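Local coordinates for peridinin-chlorophyll A protein (Amphidinium carterae, PDB 2C9E), which probably serves as a water-soluble light-harvesting antenna for blue-green light, carrying peridinin and chlorophyll a inside an all-helical protein shell, at residues 214-228 against 283-295. Sequence-based numbering, arbitrary orientation.
Sequences NPKMMADGIDKTLEV and FKALLTAFPGNAD. With MG (magnesium ion), chain L; PID (peridinin), chain I.
Phe290 lays its ring against the helix at Gly221, whose CA stands over one face, 3.9 Å from the ring centroid and 18° off the normal, a CH-pi contact made possible by a residue without a side chain. Around the rim of the same ring, near its plane, come the sulfur of Met218, SD 3.6 Å from Phe290 CD2 in an edge-on Met-aromatic contact, the CD1 of Ile222, and the hydroxyl of Thr225, with OG1 3.2 Å from Phe290 CZ. Thr225 OG1 is turned back along its helix, beside the backbone N (chi1 -62°), and donates to Gly221 O at 2.8 Å; that carbonyl also receives Thr225 N from the other face of its plane, so two bonds grip it. Pro291 continues the apolar seam, its CD lying 3.7 Å from Met218 CA. At the far end Leu286 reaches Val228 and Lys224 with its two methyls, while Val228 CG1 meets Phe283 CD2 at 3.7 Å; Phe283 and Leu286 also line the peridinin polyene, and Leu287 its lactone ring.

No direct hydrogen bond joins the segments. The looser, polar flank is bridged by a water that donates to both Asp220 OD2 and Ala289 O; Lys224 NZ lies on the syn lone pair of that same Asp220 OD2, in a salt bridge of 2.7 Å. Exposed Met217 slides past Pro291 there, and Asn214 caps the helix start.

The contact thus seats the end of helix 280-285 and the linker that leads to helix 293-302 against helix 215-231. Helix 201-213 adds Tyr206 beside Met218 and Phe290, and helix 60-77 packs on Ile222 and Leu226, where Ser71 and Asp75 share the magnesium ion with Asp223.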
loop_
_atom_site.group_PDB
_atom_site.type_symbol
_atom_site.label_atom_id
_atom_site.label_comp_id
_atom_site.label_asym_id
_atom_site.label_seq_id
_atom_site.Cartn_x
_atom_site.Cartn_y
_atom_site.Cartn_z
ATOM N N ASN A 214 16.960 0.428 9.828
ATOM C CA ASN A 214 17.242 1.797 9.402
ATOM C C ASN A 214 15.914 2.492 9.237
ATOM O O ASN A 214 15.470 2.748 8.119
ATOM C CB ASN A 214 17.969 1.762 8.057
ATOM C CG ASN A 214 18.634 3.057 7.732
ATOM O OD1 ASN A 214 18.256 4.125 8.251
ATOM N ND2 ASN A 214 19.625 2.990 6.853
ATOM N N PRO A 215 15.269 2.806 10.362
ATOM C CA PRO A 215 13.966 3.457 10.409
ATOM C C PRO A 215 13.875 4.743 9.624
ATOM O O PRO A 215 12.890 4.984 8.876
ATOM C CB PRO A 215 13.727 3.667 11.918
ATOM C CG PRO A 215 14.563 2.590 12.578
ATOM C CD PRO A 215 15.817 2.598 11.714
ATOM N N LYS A 216 14.891 5.598 9.784
ATOM C CA LYS A 216 14.863 6.898 9.103
ATOM C C LYS A 216 14.913 6.762 7.623
ATOM O O LYS A 216 14.215 7.480 6.912
ATOM C CB LYS A 216 16.012 7.812 9.561
ATOM C CG LYS A 216 15.776 8.451 10.929
ATOM C CD LYS A 216 16.769 9.597 11.150
ATOM C CE LYS A 216 16.615 10.222 12.543
ATOM N NZ LYS A 216 17.602 11.344 12.794
ATOM N N MET A 217 15.741 5.845 7.145
ATOM C CA MET A 217 15.845 5.674 5.713
ATOM C C MET A 217 14.532 5.072 5.167
ATOM O O MET A 217 14.086 5.393 4.025
ATOM C CB MET A 217 17.045 4.787 5.337
ATOM C CG MET A 217 17.200 4.742 3.832
ATOM S SD MET A 217 18.613 3.927 3.259
ATOM C CE MET A 217 19.792 5.204 3.744
ATOM N N MET A 218 13.913 4.212 5.970
ATOM C CA MET A 218 12.638 3.587 5.545
ATOM C C MET A 218 11.503 4.648 5.458
ATOM O O MET A 218 10.715 4.691 4.467
ATOM C CB MET A 218 12.282 2.469 6.530
ATOM C CG MET A 218 10.912 1.799 6.313
ATOM S SD MET A 218 10.690 0.963 4.745
ATOM C CE MET A 218 11.628 -0.551 4.909
ATOM N N ALA A 219 11.408 5.513 6.493
ATOM C CA ALA A 219 10.373 6.576 6.465
ATOM C C ALA A 219 10.627 7.465 5.227
ATOM O O ALA A 219 9.693 7.933 4.550
ATOM C CB ALA A 219 10.423 7.451 7.772
ATOM N N ASP A 220 11.895 7.697 4.932
ATOM C CA ASP A 220 12.238 8.534 3.794
ATOM C C ASP A 220 11.858 7.853 2.509
ATOM O O ASP A 220 11.410 8.487 1.549
ATOM C CB ASP A 220 13.735 8.853 3.748
ATOM C CG ASP A 220 14.043 9.846 2.640
ATOM O OD1 ASP A 220 13.557 10.982 2.767
ATOM O OD2 ASP A 220 14.708 9.503 1.631
ATOM N N GLY A 221 12.076 6.548 2.479
ATOM C CA GLY A 221 11.694 5.789 1.302
ATOM C C GLY A 221 10.186 5.860 1.104
ATOM O O GLY A 221 9.693 6.068 -0.007
ATOM N N ILE A 222 9.437 5.702 2.191
ATOM C CA ILE A 222 7.971 5.749 2.067
ATOM C C ILE A 222 7.551 7.116 1.571
ATOM O O ILE A 222 6.664 7.250 0.717
ATOM C CB ILE A 222 7.266 5.519 3.410
ATOM C CG1 ILE A 222 7.577 4.093 3.931
ATOM C CG2 ILE A 222 5.754 5.804 3.257
ATOM C CD1 ILE A 222 7.140 2.956 2.966
ATOM N N ASP A 223 8.181 8.137 2.145
ATOM C CA ASP A 223 7.867 9.501 1.793
ATOM C C ASP A 223 8.140 9.758 0.318
ATOM O O ASP A 223 7.299 10.337 -0.368
ATOM C CB ASP A 223 8.685 10.463 2.648
ATOM C CG ASP A 223 8.167 11.861 2.557
ATOM O OD1 ASP A 223 6.993 11.977 2.146
ATOM O OD2 ASP A 223 8.892 12.826 2.890
ATOM N N LYS A 224 9.308 9.329 -0.173
ATOM C CA LYS A 224 9.634 9.535 -1.583
ATOM C C LYS A 224 8.658 8.808 -2.467
ATOM O O LYS A 224 8.349 9.269 -3.578
ATOM C CB LYS A 224 11.067 9.058 -1.885
ATOM C CG LYS A 224 12.181 10.140 -1.633
ATOM C CD LYS A 224 13.546 9.554 -1.866
ATOM C CE LYS A 224 14.644 10.607 -1.710
ATOM N NZ LYS A 224 14.547 11.332 -0.380
ATOM N N THR A 225 8.186 7.647 -1.993
ATOM C CA THR A 225 7.241 6.848 -2.776
ATOM C C THR A 225 5.895 7.573 -2.876
ATOM O O THR A 225 5.246 7.596 -3.931
ATOM C CB THR A 225 7.081 5.447 -2.109
ATOM O OG1 THR A 225 8.346 4.785 -2.121
ATOM C CG2 THR A 225 6.114 4.570 -2.852
ATOM N N LEU A 226 5.440 8.140 -1.766
ATOM C CA LEU A 226 4.194 8.865 -1.798
ATOM C C LEU A 226 4.361 10.082 -2.733
ATOM O O LEU A 226 3.514 10.362 -3.539
ATOM C CB LEU A 226 3.824 9.323 -0.381
ATOM C CG LEU A 226 3.478 8.205 0.590
ATOM C CD1 LEU A 226 2.728 8.856 1.776
ATOM C CD2 LEU A 226 2.608 7.107 -0.115
ATOM N N GLU A 227 5.490 10.768 -2.592
ATOM C CA GLU A 227 5.864 11.952 -3.371
ATOM C C GLU A 227 5.771 11.553 -4.836
ATOM O O GLU A 227 5.102 12.235 -5.607
ATOM C CB GLU A 227 7.294 12.376 -2.942
ATOM C CG GLU A 227 7.955 13.596 -3.620
ATOM C CD GLU A 227 9.502 13.711 -3.324
ATOM O OE1 GLU A 227 9.948 13.490 -2.160
ATOM O OE2 GLU A 227 10.274 14.038 -4.252
ATOM N N VAL A 228 6.414 10.452 -5.240
ATOM C CA VAL A 228 6.316 9.982 -6.642
ATOM C C VAL A 228 4.861 9.695 -7.036
ATOM O O VAL A 228 4.429 10.011 -8.162
ATOM C CB VAL A 228 7.142 8.700 -6.875
ATOM C CG1 VAL A 228 6.675 7.977 -8.083
ATOM C CG2 VAL A 228 8.585 9.058 -7.046
ATOM N N PHE A 283 10.903 8.781 -9.845
ATOM C CA PHE A 283 10.550 7.377 -9.886
ATOM C C PHE A 283 11.824 6.549 -9.899
ATOM O O PHE A 283 12.035 5.692 -9.025
ATOM C CB PHE A 283 9.700 7.081 -11.103
ATOM C CG PHE A 283 9.102 5.712 -11.100
ATOM C CD1 PHE A 283 9.848 4.612 -11.530
ATOM C CD2 PHE A 283 7.822 5.514 -10.626
ATOM C CE1 PHE A 283 9.325 3.334 -11.483
ATOM C CE2 PHE A 283 7.276 4.225 -10.564
ATOM C CZ PHE A 283 8.032 3.133 -10.994
ATOM N N LYS A 284 12.683 6.843 -10.863
ATOM C CA LYS A 284 13.942 6.146 -10.989
ATOM C C LYS A 284 14.680 6.025 -9.670
ATOM O O LYS A 284 15.231 4.959 -9.342
ATOM C CB LYS A 284 14.875 6.862 -11.943
ATOM C CG LYS A 284 16.017 5.959 -12.377
ATOM C CD LYS A 284 17.105 6.767 -13.074
ATOM C CE LYS A 284 18.162 5.895 -13.753
ATOM N NZ LYS A 284 18.231 6.311 -15.208
ATOM N N ALA A 285 14.697 7.133 -8.934
ATOM C CA ALA A 285 15.391 7.208 -7.665
ATOM C C ALA A 285 14.868 6.282 -6.562
ATOM O O ALA A 285 15.581 6.024 -5.614
ATOM C CB ALA A 285 15.419 8.684 -7.154
ATOM N N LEU A 286 13.633 5.797 -6.662
ATOM C CA LEU A 286 13.122 4.919 -5.615
ATOM C C LEU A 286 13.976 3.646 -5.515
ATOM O O LEU A 286 14.090 3.026 -4.434
ATOM C CB LEU A 286 11.658 4.579 -5.875
ATOM C CG LEU A 286 10.715 5.791 -5.834
ATOM C CD1 LEU A 286 9.271 5.366 -5.881
ATOM C CD2 LEU A 286 10.963 6.551 -4.562
ATOM N N LEU A 287 14.607 3.279 -6.630
ATOM C CA LEU A 287 15.452 2.114 -6.632
ATOM C C LEU A 287 16.425 2.157 -5.458
ATOM O O LEU A 287 16.694 1.119 -4.825
ATOM C CB LEU A 287 16.215 2.010 -7.956
ATOM C CG LEU A 287 17.011 0.746 -8.309
ATOM C CD1 LEU A 287 18.356 0.786 -7.729
ATOM C CD2 LEU A 287 16.290 -0.478 -7.826
ATOM N N THR A 288 16.948 3.332 -5.119
ATOM C CA THR A 288 17.913 3.351 -4.018
ATOM C C THR A 288 17.396 4.053 -2.775
ATOM O O THR A 288 18.184 4.434 -1.932
ATOM C CB THR A 288 19.232 4.032 -4.411
ATOM O OG1 THR A 288 18.945 5.377 -4.755
ATOM C CG2 THR A 288 19.886 3.343 -5.610
ATOM N N ALA A 289 16.071 4.152 -2.643
ATOM C CA ALA A 289 15.467 4.850 -1.521
ATOM C C ALA A 289 15.231 4.050 -0.273
ATOM O O ALA A 289 15.241 4.613 0.798
ATOM C CB ALA A 289 14.145 5.519 -1.963
ATOM N N PHE A 290 15.000 2.750 -0.389
ATOM C CA PHE A 290 14.729 1.925 0.790
ATOM C C PHE A 290 15.960 1.225 1.373
ATOM O O PHE A 290 16.886 0.872 0.664
ATOM C CB PHE A 290 13.648 0.880 0.450
ATOM C CG PHE A 290 12.310 1.479 0.252
ATOM C CD1 PHE A 290 11.972 2.090 -0.963
ATOM C CD2 PHE A 290 11.434 1.561 1.305
ATOM C CE1 PHE A 290 10.769 2.783 -1.100
ATOM C CE2 PHE A 290 10.230 2.246 1.185
ATOM C CZ PHE A 290 9.894 2.866 -0.028
ATOM N N PRO A 291 15.978 1.021 2.689
ATOM C CA PRO A 291 17.164 0.339 3.238
ATOM C C PRO A 291 17.170 -1.150 2.854
ATOM O O PRO A 291 16.119 -1.751 2.727
ATOM C CB PRO A 291 17.041 0.579 4.734
ATOM C CG PRO A 291 15.548 0.623 4.932
ATOM C CD PRO A 291 15.027 1.411 3.746
ATOM N N GLY A 292 18.361 -1.695 2.621
ATOM C CA GLY A 292 18.521 -3.090 2.237
ATOM C C GLY A 292 17.879 -3.567 0.930
ATOM O O GLY A 292 17.680 -4.738 0.758
ATOM N N ASN A 293 17.559 -2.692 -0.010
ATOM C CA ASN A 293 16.933 -3.176 -1.221
ATOM C C ASN A 293 17.828 -3.981 -2.136
ATOM O O ASN A 293 17.370 -4.929 -2.739
ATOM C CB ASN A 293 16.305 -2.031 -2.015
ATOM C CG ASN A 293 15.493 -2.529 -3.192
ATOM O OD1 ASN A 293 14.653 -3.438 -3.042
ATOM N ND2 ASN A 293 15.724 -1.930 -4.383
ATOM N N ALA A 294 19.101 -3.599 -2.242
ATOM C CA ALA A 294 20.029 -4.326 -3.097
ATOM C C ALA A 294 20.149 -5.751 -2.624
ATOM O O ALA A 294 20.187 -6.654 -3.432
ATOM C CB ALA A 294 21.409 -3.657 -3.085
ATOM N N ASP A 295 20.230 -5.947 -1.315
ATOM C CA ASP A 295 20.350 -7.271 -0.768
ATOM C C ASP A 295 19.055 -8.044 -0.952
ATOM O O ASP A 295 19.080 -9.240 -1.085
ATOM C CB ASP A 295 20.673 -7.218 0.715
ATOM C CG ASP A 295 22.115 -6.798 0.997
ATOM O OD1 ASP A 295 22.978 -6.881 0.121
ATOM O OD2 ASP A 295 22.374 -6.393 2.134
HETATM MG MG MG L . 7.026 14.492 2.281
HETATM C C1 PID I . 20.107 0.985 -13.797
HETATM C C2 PID I . 21.245 0.590 -14.739
HETATM C C3 PID I . 20.989 1.110 -16.154
HETATM C C4 PID I . 19.685 0.485 -16.657
HETATM C C5 PID I . 18.441 0.895 -15.861
HETATM C C6 PID I . 18.681 1.055 -14.351
HETATM C C7 PID I . 17.596 0.728 -13.529
HETATM C C8 PID I . 16.846 1.587 -12.723
HETATM C C9 PID I . 15.762 1.199 -11.926
HETATM C C10 PID I . 15.228 -0.078 -11.770
HETATM C C11 PID I . 14.937 2.029 -11.288
HETATM C C12 PID I . 13.913 1.338 -10.780
HETATM C C13 PID I . 12.814 1.908 -10.138
HETATM C C14 PID I . 11.704 1.261 -9.589
HETATM C C15 PID I . 10.700 2.044 -9.019
HETATM C C16 PID I . 9.519 1.556 -8.459
HETATM C C17 PID I . 8.543 2.431 -7.983
HETATM C C18 PID I . 7.338 1.973 -7.455
HETATM C C19 PID I . 6.333 2.839 -7.029
HETATM C C20 PID I . 5.132 2.348 -6.522
HETATM C C21 PID I . 4.061 3.137 -6.105
HETATM C C22 PID I . 2.915 2.517 -5.603
HETATM C C23 PID I . 1.826 3.113 -5.193
HETATM C C24 PID I . 0.711 3.665 -4.781
HETATM C C25 PID I . -0.508 3.909 -5.688
HETATM C C26 PID I . -0.936 5.379 -5.607
HETATM C C27 PID I . -1.101 5.876 -4.163
HETATM C C28 PID I . 0.159 5.606 -3.330
HETATM C C29 PID I . 0.567 4.126 -3.327
HETATM C C30 PID I . -2.423 7.856 -4.523
HETATM C C31 PID I . -2.498 9.383 -4.583
HETATM C CM1 PID I . 20.342 0.582 -12.338
HETATM C CM2 PID I . 17.408 -0.199 -16.138
HETATM C CM3 PID I . 17.906 2.215 -16.422
HETATM C CM4 PID I . 11.525 -0.259 -9.697
HETATM C CM5 PID I . 4.150 4.665 -6.190
HETATM C CM6 PID I . -0.200 3.582 -7.151
HETATM C CM7 PID I . -1.658 3.004 -5.231
HETATM C CM8 PID I . 1.872 3.965 -2.540
HETATM O O1 PID I . 19.439 2.231 -14.023
HETATM O O2 PID I . 22.056 0.672 -17.002
HETATM O O3 PID I . 15.766 -1.138 -12.086
HETATM O O4 PID I . 14.063 0.009 -11.062
HETATM O O5 PID I . -0.468 3.349 -2.713
HETATM O O6 PID I . -1.221 7.314 -4.181
HETATM O O7 PID I . -3.407 7.166 -4.792
HETATM O O HOH W 1 16.138 7.401 0.997
#